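Local coordinates for naphthalene dioxygenase small subunit (Rhodococcus sp., PDB 2B1X), which is the small (beta) subunit of a Rieske non-heme iron naphthalene 1,2-dioxygenase and probably contributes to its oxidoreductase activity, at residues L37-T51 with F149-T161. Sequence-based numbering, arbitrary orientation.
Sequences LVTEDLSYVVPIRVT and FLMAKRVVLLDQT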
loop_
_atom_site.group_PDB
_atom_site.type_symbol
_atom_site.label_atom_id
_atom_site.label_comp_id
_atom_site.label_asym_id
_atom_site.label_seq_id
_atom_site.Cartn_x
_atom_site.Cartn_y
_atom_site.Cartn_z
ATOM N N LEU B 37 9.040 -7.211 34.931
ATOM C CA LEU B 37 8.355 -5.947 35.206
ATOM C C LEU B 37 6.889 -6.136 35.550
ATOM O O LEU B 37 6.174 -5.169 35.837
ATOM C CB LEU B 37 8.472 -4.986 34.015
ATOM C CG LEU B 37 9.876 -4.691 33.507
ATOM C CD1 LEU B 37 9.798 -3.835 32.229
ATOM C CD2 LEU B 37 10.718 -4.034 34.591
ATOM N N VAL B 38 6.421 -7.375 35.524
ATOM C CA VAL B 38 5.000 -7.566 35.721
ATOM C C VAL B 38 4.677 -8.121 37.072
ATOM O O VAL B 38 5.487 -8.727 37.748
ATOM C CB VAL B 38 4.278 -8.394 34.602
ATOM C CG1 VAL B 38 4.659 -7.876 33.195
ATOM C CG2 VAL B 38 4.544 -9.892 34.766
ATOM N N THR B 39 3.443 -7.897 37.436
ATOM C CA THR B 39 2.966 -8.188 38.741
ATOM C C THR B 39 2.354 -9.595 38.767
ATOM O O THR B 39 1.989 -10.172 37.727
ATOM C CB THR B 39 1.967 -7.061 39.058
ATOM O OG1 THR B 39 2.165 -6.600 40.398
ATOM C CG2 THR B 39 0.529 -7.526 38.937
ATOM N N GLU B 40 2.271 -10.143 39.970
ATOM C CA GLU B 40 1.733 -11.479 40.209
ATOM C C GLU B 40 0.223 -11.599 39.833
ATOM O O GLU B 40 -0.239 -12.657 39.412
ATOM C CB GLU B 40 1.993 -11.842 41.680
ATOM C CG GLU B 40 3.370 -11.385 42.259
ATOM C CD GLU B 40 3.598 -9.839 42.465
ATOM O OE1 GLU B 40 2.651 -9.047 42.672
ATOM O OE2 GLU B 40 4.774 -9.386 42.441
ATOM N N ASP B 41 -0.527 -10.502 39.982
ATOM C CA ASP B 41 -1.932 -10.446 39.580
ATOM C C ASP B 41 -2.126 -9.733 38.215
ATOM O O ASP B 41 -3.198 -9.174 37.945
ATOM C CB ASP B 41 -2.804 -9.801 40.678
ATOM C CG ASP B 41 -2.396 -8.350 41.004
ATOM O OD1 ASP B 41 -1.200 -8.004 40.941
ATOM O OD2 ASP B 41 -3.225 -7.466 41.332
ATOM N N LEU B 42 -1.096 -9.779 37.361
ATOM C CA LEU B 42 -1.168 -9.165 36.016
ATOM C C LEU B 42 -2.463 -9.502 35.298
ATOM O O LEU B 42 -2.908 -10.663 35.297
ATOM C CB LEU B 42 0.028 -9.566 35.131
ATOM C CG LEU B 42 -0.043 -9.152 33.640
ATOM C CD1 LEU B 42 0.304 -7.672 33.461
ATOM C CD2 LEU B 42 0.869 -10.003 32.748
ATOM N N SER B 43 -3.059 -8.473 34.701
ATOM C CA SER B 43 -4.078 -8.623 33.664
ATOM C C SER B 43 -3.657 -7.852 32.410
ATOM O O SER B 43 -3.457 -6.624 32.451
ATOM C CB SER B 43 -5.441 -8.121 34.159
ATOM O OG SER B 43 -6.355 -8.105 33.082
ATOM N N TYR B 44 -3.479 -8.578 31.305
ATOM C CA TYR B 44 -3.036 -7.997 30.058
ATOM C C TYR B 44 -4.084 -8.319 29.014
ATOM O O TYR B 44 -4.227 -9.484 28.643
ATOM C CB TYR B 44 -1.656 -8.553 29.638
ATOM C CG TYR B 44 -1.039 -7.869 28.429
ATOM C CD1 TYR B 44 0.004 -6.951 28.575
ATOM C CD2 TYR B 44 -1.488 -8.142 27.144
ATOM C CE1 TYR B 44 0.573 -6.329 27.482
ATOM C CE2 TYR B 44 -0.941 -7.509 26.036
ATOM C CZ TYR B 44 0.090 -6.600 26.213
ATOM O OH TYR B 44 0.631 -5.977 25.108
ATOM N N VAL B 45 -4.839 -7.311 28.564
ATOM C CA VAL B 45 -5.886 -7.586 27.548
ATOM C C VAL B 45 -5.937 -6.675 26.322
ATOM O O VAL B 45 -5.698 -5.470 26.412
ATOM C CB VAL B 45 -7.334 -7.860 28.148
ATOM C CG1 VAL B 45 -7.310 -8.105 29.681
ATOM C CG2 VAL B 45 -8.363 -6.832 27.730
ATOM N N VAL B 46 -6.234 -7.293 25.184
ATOM C CA VAL B 46 -6.432 -6.605 23.902
ATOM C C VAL B 46 -7.850 -6.923 23.426
ATOM O O VAL B 46 -8.111 -8.020 22.938
ATOM C CB VAL B 46 -5.393 -7.091 22.868
ATOM C CG1 VAL B 46 -5.520 -6.335 21.532
ATOM C CG2 VAL B 46 -3.964 -6.989 23.470
ATOM N N PRO B 47 -8.776 -5.991 23.608
ATOM C CA PRO B 47 -10.171 -6.195 23.211
ATOM C C PRO B 47 -10.412 -6.185 21.715
ATOM O O PRO B 47 -9.622 -5.635 20.939
ATOM C CB PRO B 47 -10.893 -4.988 23.833
ATOM C CG PRO B 47 -9.979 -4.527 24.877
ATOM C CD PRO B 47 -8.599 -4.719 24.330
ATOM N N ILE B 48 -11.534 -6.785 21.325
ATOM C CA ILE B 48 -12.026 -6.722 19.958
ATOM C C ILE B 48 -12.962 -5.536 19.857
ATOM O O ILE B 48 -13.725 -5.277 20.791
ATOM C CB ILE B 48 -12.778 -8.030 19.576
ATOM C CG1 ILE B 48 -11.847 -9.242 19.766
ATOM C CG2 ILE B 48 -13.260 -7.956 18.105
ATOM C CD1 ILE B 48 -12.554 -10.539 19.482
ATOM N N ARG B 49 -12.888 -4.822 18.727
ATOM C CA ARG B 49 -13.814 -3.746 18.415
ATOM C C ARG B 49 -14.505 -4.068 17.094
ATOM O O ARG B 49 -13.907 -4.703 16.227
ATOM C CB ARG B 49 -13.042 -2.428 18.227
ATOM C CG ARG B 49 -12.412 -1.916 19.500
ATOM C CD ARG B 49 -11.613 -0.659 19.341
ATOM N NE ARG B 49 -12.539 0.443 19.240
ATOM C CZ ARG B 49 -12.223 1.716 19.054
ATOM N NH1 ARG B 49 -10.958 2.089 18.976
ATOM N NH2 ARG B 49 -13.204 2.607 18.945
ATOM N N VAL B 50 -15.752 -3.605 16.963
ATOM C CA VAL B 50 -16.520 -3.689 15.732
ATOM C C VAL B 50 -17.054 -2.298 15.365
ATOM O O VAL B 50 -17.373 -1.516 16.244
ATOM C CB VAL B 50 -17.672 -4.729 15.824
ATOM C CG1 VAL B 50 -17.095 -6.188 16.040
ATOM C CG2 VAL B 50 -18.657 -4.395 16.962
ATOM N N THR B 51 -17.158 -2.009 14.064
ATOM C CA THR B 51 -17.753 -0.749 13.606
ATOM C C THR B 51 -19.220 -0.654 14.046
ATOM O O THR B 51 -20.011 -1.568 13.812
ATOM C CB THR B 51 -17.676 -0.635 12.063
ATOM O OG1 THR B 51 -16.320 -0.808 11.620
ATOM C CG2 THR B 51 -18.055 0.799 11.604
ATOM N N PHE B 149 8.755 0.412 39.491
ATOM C CA PHE B 149 7.345 0.101 39.293
ATOM C C PHE B 149 7.180 -1.278 38.689
ATOM O O PHE B 149 8.071 -1.795 38.015
ATOM C CB PHE B 149 6.681 1.114 38.366
ATOM C CG PHE B 149 6.653 2.509 38.903
ATOM C CD1 PHE B 149 7.633 3.424 38.547
ATOM C CD2 PHE B 149 5.633 2.918 39.760
ATOM C CE1 PHE B 149 7.602 4.719 39.045
ATOM C CE2 PHE B 149 5.596 4.203 40.246
ATOM C CZ PHE B 149 6.587 5.103 39.895
ATOM N N LEU B 150 6.017 -1.858 38.940
ATOM C CA LEU B 150 5.596 -3.078 38.275
ATOM C C LEU B 150 4.252 -2.828 37.637
ATOM O O LEU B 150 3.438 -2.046 38.152
ATOM C CB LEU B 150 5.444 -4.218 39.275
ATOM C CG LEU B 150 6.528 -5.278 39.490
ATOM C CD1 LEU B 150 7.932 -4.830 39.111
ATOM C CD2 LEU B 150 6.479 -5.757 40.935
ATOM N N MET B 151 4.016 -3.526 36.530
ATOM C CA MET B 151 2.759 -3.416 35.823
ATOM C C MET B 151 1.775 -4.458 36.319
ATOM O O MET B 151 1.989 -5.657 36.157
ATOM C CB MET B 151 2.969 -3.580 34.320
ATOM C CG MET B 151 1.717 -3.283 33.479
ATOM S SD MET B 151 2.145 -3.114 31.766
ATOM C CE MET B 151 2.388 -4.905 31.343
ATOM N N ALA B 152 0.671 -3.971 36.862
ATOM C CA ALA B 152 -0.404 -4.810 37.349
ATOM C C ALA B 152 -1.459 -5.044 36.293
ATOM O O ALA B 152 -2.124 -6.074 36.310
ATOM C CB ALA B 152 -1.045 -4.189 38.594
ATOM N N LYS B 153 -1.615 -4.085 35.376
ATOM C CA LYS B 153 -2.686 -4.150 34.378
ATOM C C LYS B 153 -2.322 -3.378 33.127
ATOM O O LYS B 153 -1.671 -2.346 33.201
ATOM C CB LYS B 153 -4.003 -3.610 34.963
ATOM C CG LYS B 153 -5.255 -3.861 34.103
ATOM C CD LYS B 153 -6.492 -3.205 34.729
ATOM C CE LYS B 153 -7.651 -3.135 33.752
ATOM N NZ LYS B 153 -8.344 -4.450 33.596
ATOM N N ARG B 154 -2.747 -3.890 31.978
ATOM C CA ARG B 154 -2.691 -3.136 30.742
ATOM C C ARG B 154 -3.851 -3.552 29.854
ATOM O O ARG B 154 -4.106 -4.763 29.666
ATOM C CB ARG B 154 -1.364 -3.350 30.016
ATOM C CG ARG B 154 -1.371 -2.751 28.599
ATOM C CD ARG B 154 -0.000 -2.670 27.935
ATOM N NE ARG B 154 0.819 -1.630 28.563
ATOM C CZ ARG B 154 2.142 -1.626 28.556
ATOM N NH1 ARG B 154 2.792 -2.636 28.001
ATOM N NH2 ARG B 154 2.807 -0.637 29.136
ATOM N N VAL B 155 -4.540 -2.550 29.310
ATOM C CA VAL B 155 -5.509 -2.764 28.244
ATOM C C VAL B 155 -5.002 -2.048 26.986
ATOM O O VAL B 155 -4.786 -0.817 27.002
ATOM C CB VAL B 155 -6.892 -2.170 28.648
ATOM C CG1 VAL B 155 -7.907 -2.264 27.492
ATOM C CG2 VAL B 155 -7.443 -2.798 29.928
ATOM N N VAL B 156 -4.816 -2.793 25.894
ATOM C CA VAL B 156 -4.412 -2.186 24.617
ATOM C C VAL B 156 -5.628 -2.131 23.733
ATOM O O VAL B 156 -6.074 -3.152 23.244
ATOM C CB VAL B 156 -3.282 -2.962 23.893
ATOM C CG1 VAL B 156 -2.787 -2.197 22.644
ATOM C CG2 VAL B 156 -2.078 -3.206 24.836
ATOM N N LEU B 157 -6.180 -0.928 23.567
ATOM C CA LEU B 157 -7.282 -0.694 22.636
ATOM C C LEU B 157 -6.799 -0.192 21.263
ATOM O O LEU B 157 -6.409 0.976 21.107
ATOM C CB LEU B 157 -8.236 0.340 23.220
ATOM C CG LEU B 157 -9.718 0.206 22.865
ATOM C CD1 LEU B 157 -10.255 -1.224 22.981
ATOM C CD2 LEU B 157 -10.596 1.213 23.714
ATOM N N LEU B 158 -6.856 -1.053 20.259
ATOM C CA LEU B 158 -6.350 -0.676 18.939
ATOM C C LEU B 158 -7.388 0.126 18.173
ATOM O O LEU B 158 -8.589 -0.127 18.298
ATOM C CB LEU B 158 -5.924 -1.915 18.140
ATOM C CG LEU B 158 -4.872 -2.807 18.837
ATOM C CD1 LEU B 158 -4.787 -4.185 18.140
ATOM C CD2 LEU B 158 -3.495 -2.119 18.808
ATOM N N ASP B 159 -6.915 1.079 17.366
ATOM C CA ASP B 159 -7.751 1.829 16.408
ATOM C C ASP B 159 -8.112 1.086 15.140
ATOM O O ASP B 159 -8.065 1.650 14.031
ATOM C CB ASP B 159 -7.054 3.139 16.078
ATOM C CG ASP B 159 -6.634 3.855 17.339
ATOM O OD1 ASP B 159 -7.514 3.961 18.236
ATOM O OD2 ASP B 159 -5.462 4.235 17.565
ATOM N N GLN B 160 -8.494 -0.165 15.313
ATOM C CA GLN B 160 -8.770 -1.073 14.215
ATOM C C GLN B 160 -9.896 -1.993 14.647
ATOM O O GLN B 160 -10.080 -2.268 15.857
ATOM C CB GLN B 160 -7.519 -1.915 13.927
ATOM C CG GLN B 160 -6.329 -1.123 13.395
ATOM C CD GLN B 160 -5.058 -1.952 13.256
ATOM O OE1 GLN B 160 -5.090 -3.188 13.310
ATOM N NE2 GLN B 160 -3.932 -1.265 13.042
ATOM N N THR B 161 -10.638 -2.520 13.686
ATOM C CA THR B 161 -11.561 -3.614 14.036
ATOM C C THR B 161 -10.934 -4.890 13.459
ATOM O O THR B 161 -10.506 -5.754 14.212
ATOM C CB THR B 161 -13.004 -3.324 13.494
ATOM O OG1 THR B 161 -12.943 -3.002 12.098
ATOM C CG2 THR B 161 -13.601 -2.030 14.137
HETATM O O HOH W 1 -7.868 -3.645 21.094
HETATM O O HOH W 2 -10.573 -5.558 17.068
HETATM O O HOH W 3 -10.162 4.777 18.134
#
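Tyr44 and Arg154 both carry CG anti to the backbone N (chi1 -173° and 171°). This lays ring and arginine chain side by side on one face of the sheet, with Tyr44 CE1 3.7 Å from Arg154 CD. The ring and guanidinium planes stand 73° apart. Met151 bends at its last torsion. Its SD sits over the centre of the Arg154 guanidinium, which is salt-bridged to Asp140 and Glu22, and its CE meets the edge of the Tyr44 ring and Leu42 CD1. Parallel pairing carries these groups: Val45 N donates a hydrogen bond to Arg154 O at 2.9 Å, and Val45 O accepts from Val156 N at 2.9 Å. The Thr39-Leu42 turn interrupts the ladder, while Ala152 and Lys153 form a classic beta bulge opposite strand 132-145.

From Pro47 on, waters bridge the backbones. One joins Pro47 O, Val156 O and Leu158 N; another links Arg49 N to Thr161 O. Arg49 reaches across Leu157, with its CD 3.9 Å from Leu157 CD1. Its NH2 is salt-bridged to Asp59. Its NH1 makes a weak bond to Leu158 O (3.3 Å) and a long salt bridge to Asp159 OD1 (4.0 Å), which a water also spans. Replacing Arg49 with an alanine would probably leave Asp59 without its salt-bridge mate, remove the long pairing with Asp159 and leave Leu157 CD1 less covered.

Arg96 of the second subunit pairs with Asp159. Thr51 and Thr161 both hydrogen-bond to Glu99 of the large subunit. In this NTF2-like fold, strand 42-49 runs between 67-69 and 148-158, strand 132-145 flanks 148-158, and helix 10-27 packs on Leu37 and Phe149.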